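PDB 3VSF: ricin B lectin, which probably hydrolyses beta-1,3-galactans from the chain end as an exo-beta-1,3-galactanase, joining a family 43 glycoside hydrolase domain to a galactose-binding beta-trefoil module. Local coordinates for residues A[327-332]-A[337-342]. Numbering follows the deposited sequence.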
ATOM      1  N   PRO A 327      -1.058  -3.120   4.759  1.00 62.85           N
ATOM      2  CA  PRO A 327       0.230  -3.415   5.389  1.00 61.17           C
ATOM      3  C   PRO A 327       1.287  -3.763   4.348  1.00 61.90           C
ATOM      4  O   PRO A 327       1.003  -4.502   3.406  1.00 63.61           O
ATOM      5  CB  PRO A 327      -0.083  -4.642   6.246  1.00 65.78           C
ATOM      6  CG  PRO A 327      -1.186  -5.324   5.517  1.00 63.91           C
ATOM      7  CD  PRO A 327      -2.020  -4.227   4.913  1.00 62.19           C
ATOM      8  N   LEU A 328       2.489  -3.220   4.512  1.00 64.85           N
ATOM      9  CA  LEU A 328       3.603  -3.552   3.633  1.00 65.68           C
ATOM     10  C   LEU A 328       4.467  -4.621   4.291  1.00 67.06           C
ATOM     11  O   LEU A 328       5.196  -4.341   5.243  1.00 67.45           O
ATOM     12  CB  LEU A 328       4.440  -2.309   3.326  1.00 66.60           C
ATOM     13  CG  LEU A 328       5.645  -2.519   2.406  1.00 67.77           C
ATOM     14  CD1 LEU A 328       5.197  -3.012   1.039  1.00 63.45           C
ATOM     15  CD2 LEU A 328       6.458  -1.240   2.278  1.00 65.24           C
ATOM     16  N   ASN A 329       4.381  -5.845   3.782  1.00 64.65           N
ATOM     17  CA  ASN A 329       5.081  -6.974   4.384  1.00 66.30           C
ATOM     18  C   ASN A 329       6.428  -7.266   3.730  1.00 67.97           C
ATOM     19  O   ASN A 329       6.584  -7.134   2.517  1.00 68.37           O
ATOM     20  CB  ASN A 329       4.196  -8.221   4.356  1.00 67.48           C
ATOM     21  CG  ASN A 329       2.895  -8.030   5.115  1.00 67.25           C
ATOM     22  OD1 ASN A 329       2.860  -7.370   6.154  1.00 65.89           O
ATOM     23  ND2 ASN A 329       1.816  -8.604   4.594  1.00 66.04           N
ATOM     24  N   PHE A 330       7.398  -7.664   4.547  1.00 68.96           N
ATOM     25  CA  PHE A 330       8.734  -7.985   4.059  1.00 70.65           C
ATOM     26  C   PHE A 330       9.029  -9.479   4.164  1.00 71.49           C
ATOM     27  O   PHE A 330       9.449  -9.961   5.216  1.00 70.98           O
ATOM     28  CB  PHE A 330       9.791  -7.197   4.838  1.00 74.92           C
ATOM     29  CG  PHE A 330       9.808  -5.726   4.530  1.00 79.83           C
ATOM     30  CD1 PHE A 330      10.742  -5.199   3.651  1.00 79.44           C
ATOM     31  CD2 PHE A 330       8.895  -4.867   5.122  1.00 77.59           C
ATOM     32  CE1 PHE A 330      10.763  -3.845   3.367  1.00 76.65           C
ATOM     33  CE2 PHE A 330       8.912  -3.514   4.840  1.00 74.99           C
ATOM     34  CZ  PHE A 330       9.846  -3.002   3.962  1.00 77.35           C
ATOM     35  N   ILE A 331       8.805 -10.209   3.075  1.00 69.87           N
ATOM     36  CA  ILE A 331       9.170 -11.620   3.017  1.00 67.70           C
ATOM     37  C   ILE A 331      10.664 -11.762   3.270  1.00 70.68           C
ATOM     38  O   ILE A 331      11.098 -12.591   4.072  1.00 68.74           O
ATOM     39  CB  ILE A 331       8.840 -12.245   1.646  1.00 66.00           C
ATOM     40  CG1 ILE A 331       7.369 -12.654   1.578  1.00 64.61           C
ATOM     41  CG2 ILE A 331       9.718 -13.459   1.393  1.00 66.03           C
ATOM     42  CD1 ILE A 331       6.406 -11.501   1.672  1.00 66.08           C
ATOM     43  N   SER A 332      11.442 -10.937   2.579  1.00 69.83           N
ATOM     44  CA  SER A 332      12.889 -10.917   2.735  1.00 70.88           C
ATOM     45  C   SER A 332      13.388  -9.485   2.587  1.00 74.00           C
ATOM     46  O   SER A 332      12.614  -8.584   2.266  1.00 75.31           O
ATOM     47  CB  SER A 332      13.549 -11.814   1.686  1.00 72.94           C
ATOM     48  OG  SER A 332      14.961 -11.789   1.805  1.00 77.06           O
ATOM     49  N   GLU A 337       5.983  -7.519  -0.162  1.00 62.45           N
ATOM     50  CA  GLU A 337       4.626  -7.950  -0.470  1.00 63.06           C
ATOM     51  C   GLU A 337       3.617  -6.881  -0.073  1.00 63.30           C
ATOM     52  O   GLU A 337       3.714  -6.294   1.004  1.00 64.74           O
ATOM     53  CB  GLU A 337       4.310  -9.259   0.256  1.00 63.65           C
ATOM     54  CG  GLU A 337       2.827  -9.523   0.464  1.00 68.55           C
ATOM     55  CD  GLU A 337       2.567 -10.702   1.388  1.00 70.79           C
ATOM     56  OE1 GLU A 337       1.489 -10.741   2.020  1.00 68.74           O
ATOM     57  OE2 GLU A 337       3.437 -11.593   1.478  1.00 68.91           O
ATOM     58  N   LEU A 338       2.648  -6.631  -0.947  1.00 60.36           N
ATOM     59  CA  LEU A 338       1.604  -5.653  -0.668  1.00 60.98           C
ATOM     60  C   LEU A 338       0.232  -6.253  -0.967  1.00 60.85           C
ATOM     61  O   LEU A 338      -0.277  -6.129  -2.079  1.00 59.43           O
ATOM     62  CB  LEU A 338       1.832  -4.378  -1.484  1.00 62.75           C
ATOM     63  CG  LEU A 338       1.072  -3.114  -1.071  1.00 63.06           C
ATOM     64  CD1 LEU A 338      -0.327  -3.080  -1.667  1.00 62.72           C
ATOM     65  CD2 LEU A 338       1.025  -2.978   0.445  1.00 62.96           C
ATOM     66  N   PRO A 339      -0.364  -6.914   0.035  1.00 60.59           N
ATOM     67  CA  PRO A 339      -1.653  -7.597  -0.112  1.00 59.52           C
ATOM     68  C   PRO A 339      -2.824  -6.631  -0.008  1.00 59.28           C
ATOM     69  O   PRO A 339      -2.695  -5.579   0.617  1.00 61.36           O
ATOM     70  CB  PRO A 339      -1.665  -8.549   1.082  1.00 60.77           C
ATOM     71  CG  PRO A 339      -0.890  -7.822   2.125  1.00 61.63           C
ATOM     72  CD  PRO A 339       0.193  -7.073   1.390  1.00 59.90           C
ATOM     73  N   TYR A 340      -3.951  -6.986  -0.615  1.00 58.85           N
ATOM     74  CA  TYR A 340      -5.155  -6.172  -0.509  1.00 61.27           C
ATOM     75  C   TYR A 340      -6.198  -6.826   0.389  1.00 63.79           C
ATOM     76  O   TYR A 340      -6.698  -7.910   0.092  1.00 65.90           O
ATOM     77  CB  TYR A 340      -5.764  -5.901  -1.885  1.00 61.60           C
ATOM     78  CG  TYR A 340      -7.112  -5.218  -1.814  1.00 64.48           C
ATOM     79  CD1 TYR A 340      -7.208  -3.841  -1.645  1.00 67.42           C
ATOM     80  CD2 TYR A 340      -8.289  -5.948  -1.907  1.00 64.25           C
ATOM     81  CE1 TYR A 340      -8.438  -3.213  -1.575  1.00 67.72           C
ATOM     82  CE2 TYR A 340      -9.524  -5.328  -1.838  1.00 68.03           C
ATOM     83  CZ  TYR A 340      -9.593  -3.961  -1.673  1.00 73.17           C
ATOM     84  OH  TYR A 340     -10.818  -3.341  -1.604  1.00 78.15           O
ATOM     85  N   TYR A 341      -6.522  -6.154   1.486  1.00 64.02           N
ATOM     86  CA  TYR A 341      -7.586  -6.593   2.372  1.00 65.90           C
ATOM     87  C   TYR A 341      -8.716  -5.576   2.312  1.00 70.23           C
ATOM     88  O   TYR A 341      -8.496  -4.386   2.529  1.00 73.86           O
ATOM     89  CB  TYR A 341      -7.073  -6.716   3.807  1.00 67.63           C
ATOM     90  CG  TYR A 341      -5.866  -7.614   3.958  1.00 68.01           C
ATOM     91  CD1 TYR A 341      -5.753  -8.791   3.230  1.00 66.25           C
ATOM     92  CD2 TYR A 341      -4.835  -7.281   4.829  1.00 67.22           C
ATOM     93  CE1 TYR A 341      -4.649  -9.613   3.367  1.00 65.40           C
ATOM     94  CE2 TYR A 341      -3.728  -8.095   4.972  1.00 67.34           C
ATOM     95  CZ  TYR A 341      -3.641  -9.260   4.240  1.00 68.00           C
ATOM     96  OH  TYR A 341      -2.537 -10.072   4.380  1.00 66.29           O
ATOM     97  N   ASP A 342      -9.924  -6.038   2.007  1.00 71.28           N
ATOM     98  CA  ASP A 342     -11.072  -5.144   1.927  1.00 70.74           C
ATOM     99  C   ASP A 342     -11.290  -4.457   3.272  1.00 73.57           C
ATOM    100  O   ASP A 342     -11.872  -3.374   3.343  1.00 75.92           O
ATOM    101  CB  ASP A 342     -12.325  -5.910   1.505  1.00 76.27           C
ATOM    102  CG  ASP A 342     -13.403  -5.001   0.950  1.00 81.33           C
ATOM    103  OD1 ASP A 342     -13.376  -4.721  -0.268  1.00 81.01           O
ATOM    104  OD2 ASP A 342     -14.276  -4.565   1.729  1.00 83.72           O
TER
HETATM  105  O   HOH W   1      -0.633  -9.339   6.496  1.00 50.11           O
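Asn329 and Glu337 hold the two segments together as an antiparallel hydrogen-bonded pair: Asn329 N gives its hydrogen to Glu337 O at 2.9 Å, and Glu337 N returns one to Asn329 O at 2.8 Å. Their side chains rise on the same face of the sheet and run side by side, the amide and carboxylate planes nearly perpendicular (86°). Glu337 turns its CG away from the backbone N (chi1 157°) and stays extended beyond, which carries its carboxylate past the Asn329 amide, where Asn329 ND2 makes a weak hydrogen bond to OE1 of Glu337 at 3.4 Å. The stronger partner is Arg419, in a salt bridge with Glu337 OE2; the CD1 methyl of Ile331 lies across the glutamate chain.

The tighter packing is among the buried residues Pro327, Leu328, Leu338, Pro339 and Tyr341. Leu328 CD1 and Leu338 CD2 meet at 4.2 Å. Pro339 sets its CG 4.2 Å from Pro327 CG. Tyr341 crosses Pro327 at about a right angle, its CE2 lying 3.8 Å from Pro327 CG.

The other side is looser: Ile331 is exposed and Asn329 partly so. Between Asn329 and Tyr341 a water at the edge of the tyrosine ring, in its plane, accepts a hydrogen bond from Asn329 ND2 and also bonds Tyr341 OH, linking the paired Asn329 to a residue beyond the backbone bonds.

The pair closes the outer edge of the sheet that includes strands 301-309 and 322-330, in the last blade of a five-bladed beta-propeller, the family 43 fold. Beyond it the chain passes Ser439, neighbour of the galactose-binding Asn440. Arg419 is in the lectin module, so the Glu337 carboxylate, positioned beside Asn329, probably ties the propeller edge to the trefoil, at least in part by charge.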